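Local coordinates for protein methylaspartate ammonia-lyase (Citrobacter amalonaticus, PDB 1KKO) that catalyses the reversible, magnesium-dependent anti elimination of ammonia from (2S,3S)-3-methyl-L-aspartate to give mesaconate, a step in L-glutamate degradation, at residues L211-R216 and S260-Q266; K281-I285 and Q314-F319. Numbering follows the deposited sequence.

Contact 1 (L211-R216 and S260-Q266); sequences LREYVR and SLEKEAQ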
# COMPACT_ATOMS: atom_id res chain seq x y z
N LEU A 211 -7.37 -27.29 -8.99
CA LEU A 211 -7.14 -26.13 -9.84
C LEU A 211 -8.23 -26.05 -10.91
O LEU A 211 -8.70 -24.97 -11.25
CB LEU A 211 -5.76 -26.16 -10.48
CG LEU A 211 -5.51 -25.03 -11.48
CD1 LEU A 211 -5.70 -23.67 -10.82
CD2 LEU A 211 -4.12 -25.16 -12.04
N ARG A 212 -8.64 -27.19 -11.45
CA ARG A 212 -9.69 -27.19 -12.45
C ARG A 212 -10.96 -26.55 -11.89
O ARG A 212 -11.57 -25.68 -12.53
CB ARG A 212 -10.01 -28.62 -12.89
CG ARG A 212 -11.14 -28.68 -13.89
CD ARG A 212 -11.51 -30.08 -14.31
NE ARG A 212 -10.32 -30.79 -14.74
CZ ARG A 212 -9.69 -30.57 -15.88
NH1 ARG A 212 -10.13 -29.66 -16.75
NH2 ARG A 212 -8.59 -31.26 -16.16
N GLU A 213 -11.32 -26.96 -10.69
CA GLU A 213 -12.51 -26.46 -10.02
C GLU A 213 -12.35 -24.98 -9.68
O GLU A 213 -13.31 -24.22 -9.75
CB GLU A 213 -12.82 -27.32 -8.80
CG GLU A 213 -13.09 -28.77 -9.21
CD GLU A 213 -13.80 -29.59 -8.16
OE1 GLU A 213 -14.78 -29.09 -7.58
OE2 GLU A 213 -13.38 -30.75 -7.94
N TYR A 214 -11.13 -24.58 -9.34
CA TYR A 214 -10.88 -23.17 -9.06
C TYR A 214 -11.04 -22.29 -10.31
O TYR A 214 -11.62 -21.20 -10.23
CB TYR A 214 -9.49 -22.97 -8.46
CG TYR A 214 -9.23 -21.51 -8.19
CD1 TYR A 214 -9.84 -20.87 -7.13
CD2 TYR A 214 -8.42 -20.76 -9.04
CE1 TYR A 214 -9.64 -19.53 -6.90
CE2 TYR A 214 -8.21 -19.42 -8.80
CZ TYR A 214 -8.83 -18.81 -7.74
OH TYR A 214 -8.61 -17.46 -7.52
N VAL A 215 -10.53 -22.73 -11.45
CA VAL A 215 -10.65 -21.94 -12.66
C VAL A 215 -12.13 -21.74 -13.00
O VAL A 215 -12.54 -20.65 -13.40
CB VAL A 215 -9.91 -22.56 -13.86
CG1 VAL A 215 -10.13 -21.73 -15.11
CG2 VAL A 215 -8.42 -22.65 -13.57
N ARG A 216 -12.92 -22.79 -12.82
CA ARG A 216 -14.35 -22.72 -13.09
C ARG A 216 -15.02 -21.75 -12.12
O ARG A 216 -15.86 -20.94 -12.52
CB ARG A 216 -14.98 -24.10 -12.98
CG ARG A 216 -16.46 -24.13 -13.32
CD ARG A 216 -16.77 -23.67 -14.71
NE ARG A 216 -18.10 -23.09 -14.82
CZ ARG A 216 -18.87 -23.18 -15.89
NH1 ARG A 216 -18.44 -23.81 -16.98
NH2 ARG A 216 -20.07 -22.62 -15.88
N SER A 260 -6.44 -28.62 -21.09
CA SER A 260 -7.75 -29.01 -20.60
C SER A 260 -8.40 -27.93 -19.73
O SER A 260 -9.61 -27.96 -19.50
CB SER A 260 -7.69 -30.34 -19.84
OG SER A 260 -7.22 -30.19 -18.51
N LEU A 261 -7.60 -26.99 -19.23
CA LEU A 261 -8.14 -25.93 -18.39
C LEU A 261 -8.85 -24.85 -19.21
O LEU A 261 -9.63 -24.08 -18.65
CB LEU A 261 -7.05 -25.30 -17.55
CG LEU A 261 -6.37 -26.20 -16.52
CD1 LEU A 261 -5.24 -25.46 -15.84
CD2 LEU A 261 -7.34 -26.70 -15.49
N GLU A 262 -8.60 -24.78 -20.52
CA GLU A 262 -9.17 -23.71 -21.32
C GLU A 262 -10.68 -23.65 -21.20
O GLU A 262 -11.26 -22.57 -21.09
CB GLU A 262 -8.76 -23.81 -22.80
CG GLU A 262 -9.03 -22.53 -23.56
CD GLU A 262 -8.54 -22.54 -25.00
OE1 GLU A 262 -7.74 -23.42 -25.37
OE2 GLU A 262 -8.95 -21.64 -25.77
N LYS A 263 -11.34 -24.81 -21.24
CA LYS A 263 -12.80 -24.84 -21.15
C LYS A 263 -13.32 -24.22 -19.86
O LYS A 263 -14.38 -23.59 -19.86
CB LYS A 263 -13.30 -26.28 -21.26
N GLU A 264 -12.57 -24.38 -18.77
CA GLU A 264 -13.01 -23.89 -17.47
C GLU A 264 -12.99 -22.36 -17.40
O GLU A 264 -13.65 -21.76 -16.55
CB GLU A 264 -12.15 -24.48 -16.35
CG GLU A 264 -11.89 -25.98 -16.45
CD GLU A 264 -13.14 -26.84 -16.46
OE1 GLU A 264 -13.03 -28.03 -16.82
OE2 GLU A 264 -14.23 -26.33 -16.10
N ALA A 265 -12.26 -21.73 -18.32
CA ALA A 265 -12.13 -20.27 -18.34
C ALA A 265 -13.31 -19.57 -19.01
O ALA A 265 -13.41 -18.34 -18.96
CB ALA A 265 -10.83 -19.87 -19.00
N GLN A 266 -14.19 -20.34 -19.66
CA GLN A 266 -15.39 -19.81 -20.30
C GLN A 266 -15.14 -18.61 -21.22
O GLN A 266 -15.87 -17.61 -21.17
CB GLN A 266 -16.44 -19.46 -19.25
CG GLN A 266 -16.83 -20.65 -18.40
CD GLN A 266 -17.97 -20.36 -17.46
OE1 GLN A 266 -19.14 -20.41 -17.86
NE2 GLN A 266 -17.66 -20.09 -16.20
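The guanidinium of R212 makes the polar links between the two segments. Its NH2 donates to S260 OG at 2.9 Å and its NH1 to the carbonyl S260 O at 3.3 Å, so one guanidinium grips both the side chain and the carbonyl of S260. R212 NH1 also forms a salt bridge with E264 OE1, long at 3.3 Å and weak as a hydrogen bond. S260 OG is also hydrogen-bonded to the carbonyl of Y257. L261 CD2 covers one face of the guanidinium, while S260 OG and E264 OE1 lie at its edge, near its plane.

At the other end R216 and Q266 lie side by side. R216 NH2 comes within 3.1 Å of Q266 OE1, but the angle is too poor for a hydrogen bond; what ties the pair is D220, salt-bridged to R216 and hydrogen-bonded by Q266 NE2. The hydroxyl of S219 hydrogen-bonds with the carbonyls of V215 and E264.

Between these polar ends V215 points at the partner segment, its CG1 3.6 Å from E264 CB and 4.4 Å from A265 CB. Beside the R212 end, L211 CD2 meets L261 CD1 at 4.0 Å. The backbones come closest at the R216 end, where the CA atoms of R216 and E264 are 4.7 Å apart, against 6.3 Å for R212 and L261.

The contact belongs to the outer helical layer of the TIM barrel, joining helix 209-225 to the turn after helix 251-260. Beneath lie parallel strands: L211 and V215 rest on I237 and A265 on L235, both of strand 234-238, and L261 packs on L270 and I272 of strand 270-273.

Contact 2 (K281-I285 and Q314-F319); sequences KPDQI and QDIVDF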
# COMPACT_ATOMS: atom_id res chain seq x y z
N LYS A 281 18.46 -23.41 -14.91
CA LYS A 281 18.10 -22.64 -16.07
C LYS A 281 18.08 -23.44 -17.40
O LYS A 281 17.07 -23.43 -18.09
CB LYS A 281 19.00 -21.42 -16.14
CG LYS A 281 18.78 -20.56 -17.30
CD LYS A 281 19.84 -19.49 -17.29
CE LYS A 281 19.87 -18.76 -18.58
NZ LYS A 281 20.96 -17.77 -18.61
N PRO A 282 19.15 -24.13 -17.77
CA PRO A 282 19.10 -24.86 -19.05
C PRO A 282 17.96 -25.88 -19.13
O PRO A 282 17.29 -25.96 -20.17
CB PRO A 282 20.48 -25.53 -19.14
CG PRO A 282 21.34 -24.79 -18.21
CD PRO A 282 20.45 -24.26 -17.11
N ASP A 283 17.74 -26.65 -18.07
CA ASP A 283 16.66 -27.63 -18.08
C ASP A 283 15.29 -26.95 -18.07
O ASP A 283 14.34 -27.48 -18.64
CB ASP A 283 16.77 -28.59 -16.90
CG ASP A 283 17.95 -29.55 -17.01
OD1 ASP A 283 18.51 -29.71 -18.12
OD2 ASP A 283 18.36 -30.18 -16.02
N GLN A 284 15.18 -25.80 -17.41
CA GLN A 284 13.91 -25.08 -17.36
C GLN A 284 13.53 -24.59 -18.76
O GLN A 284 12.38 -24.73 -19.18
CB GLN A 284 14.01 -23.91 -16.38
CG GLN A 284 12.70 -23.18 -16.16
CD GLN A 284 11.64 -24.01 -15.48
OE1 GLN A 284 11.93 -25.08 -14.92
NE2 GLN A 284 10.41 -23.51 -15.47
N ILE A 285 14.50 -24.05 -19.48
CA ILE A 285 14.27 -23.58 -20.84
C ILE A 285 13.80 -24.75 -21.72
O ILE A 285 12.80 -24.65 -22.43
CB ILE A 285 15.54 -22.92 -21.41
CG1 ILE A 285 15.79 -21.59 -20.69
CG2 ILE A 285 15.41 -22.70 -22.92
CD1 ILE A 285 17.06 -20.92 -21.09
N GLN A 314 20.17 -11.25 -19.10
CA GLN A 314 20.64 -12.32 -19.98
C GLN A 314 19.74 -13.55 -19.89
O GLN A 314 19.50 -14.22 -20.91
CB GLN A 314 22.09 -12.68 -19.69
CG GLN A 314 22.64 -13.71 -20.69
CD GLN A 314 22.71 -13.17 -22.11
OE1 GLN A 314 23.25 -12.09 -22.34
NE2 GLN A 314 22.18 -13.93 -23.07
N ASP A 315 19.24 -13.87 -18.71
CA ASP A 315 18.32 -14.99 -18.59
C ASP A 315 17.12 -14.77 -19.50
O ASP A 315 16.66 -15.68 -20.18
CB ASP A 315 17.80 -15.14 -17.16
CG ASP A 315 18.84 -15.57 -16.18
OD1 ASP A 315 19.92 -16.07 -16.56
OD2 ASP A 315 18.62 -15.43 -14.95
N ILE A 316 16.57 -13.56 -19.46
CA ILE A 316 15.39 -13.24 -20.25
C ILE A 316 15.69 -13.40 -21.74
O ILE A 316 14.89 -13.95 -22.49
CB ILE A 316 14.90 -11.83 -19.89
CG1 ILE A 316 14.35 -11.84 -18.45
CG2 ILE A 316 13.86 -11.37 -20.89
CD1 ILE A 316 14.39 -10.50 -17.78
N VAL A 317 16.84 -12.91 -22.17
CA VAL A 317 17.30 -13.09 -23.54
C VAL A 317 17.34 -14.57 -23.89
O VAL A 317 16.87 -14.98 -24.96
CB VAL A 317 18.67 -12.43 -23.73
CG1 VAL A 317 19.33 -12.86 -25.03
CG2 VAL A 317 18.52 -10.92 -23.69
N ASP A 318 17.88 -15.39 -22.99
CA ASP A 318 18.02 -16.83 -23.25
C ASP A 318 16.66 -17.53 -23.36
O ASP A 318 16.46 -18.38 -24.25
CB ASP A 318 18.87 -17.48 -22.16
CG ASP A 318 20.32 -17.03 -22.19
OD1 ASP A 318 20.80 -16.50 -23.23
OD2 ASP A 318 21.07 -17.18 -21.21
N PHE A 319 15.73 -17.21 -22.47
CA PHE A 319 14.40 -17.80 -22.56
C PHE A 319 13.69 -17.37 -23.84
O PHE A 319 12.96 -18.15 -24.45
CB PHE A 319 13.55 -17.45 -21.33
CG PHE A 319 13.77 -18.34 -20.13
CD1 PHE A 319 14.90 -18.20 -19.34
CD2 PHE A 319 12.84 -19.28 -19.79
CE1 PHE A 319 15.08 -19.00 -18.23
CE2 PHE A 319 13.02 -20.09 -18.68
CZ PHE A 319 14.14 -19.94 -17.90
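A single lysine is shared by two aspartates one helical turn apart. K281, extended with all four chi angles in t, spans the gap between the helices and donates from NZ to D315 OD1 at 2.9 Å and to D318 OD2 at 2.7 Å, so that one ammonium is shared between two carboxylates in a salt-bridge network. Both acids have further partners: D318 OD1 receives Q314 NE2 at 2.9 Å within its own helix, and D315 OD2 accepts the backbone amides of N311 and T312 just ahead of that helix.

The apolar half of the contact is built round the F319 ring. I285 CG1 sits almost on the ring normal, 6° off it and 3.5 Å from the F319 centroid, a well-formed CH-pi contact, and I285 CD1 extends to D318 CB at 4.0 Å. Q284 CG meets the ring edge, 3.9 Å from F319 CZ, and the aliphatic part of K281 contributes CG, 4.1 Å from F319 CE1. Q284 turns its amide elsewhere, to A278 N and V276 O. F319 also packs on V328 of strand 327-330.

The short axes pass 11.0 Å apart at 33°, and the backbones are nearer at I285 and F319 (CA atoms 6.0 Å apart) than at K281 and D315 (8.1 Å). The long lysine therefore bridges the wider part and the ring fills the narrower. Such side-by-side, roughly parallel packing of helices from consecutive beta-alpha units is characteristic of the TIM barrel of the enolase superfamily; here the Q284 side chain lies about 7 Å from that of the magnesium ligand D307.

In the fold
Both contacts join neighbouring parts of the outer layer of one barrel, in series along the chain: contact 1 links helix 209-225 to the chain leaving helix 251-260, and contact 2 links the next two barrel helices, 281-298 and 313-321. Their centres are 29 Å apart and their nearest atoms about 15 Å, so they do not touch. Each is partly buried, but contact 1 lies farther from the chain centre, 25 Å against 17 Å. In contact 1 an arginine bonds mainly to a serine, with a long salt bridge, and leucine, valine and alanine pack aliphatically; contact 2 has a lysine shared by two aspartates through short salt bridges, beside an aromatic ring.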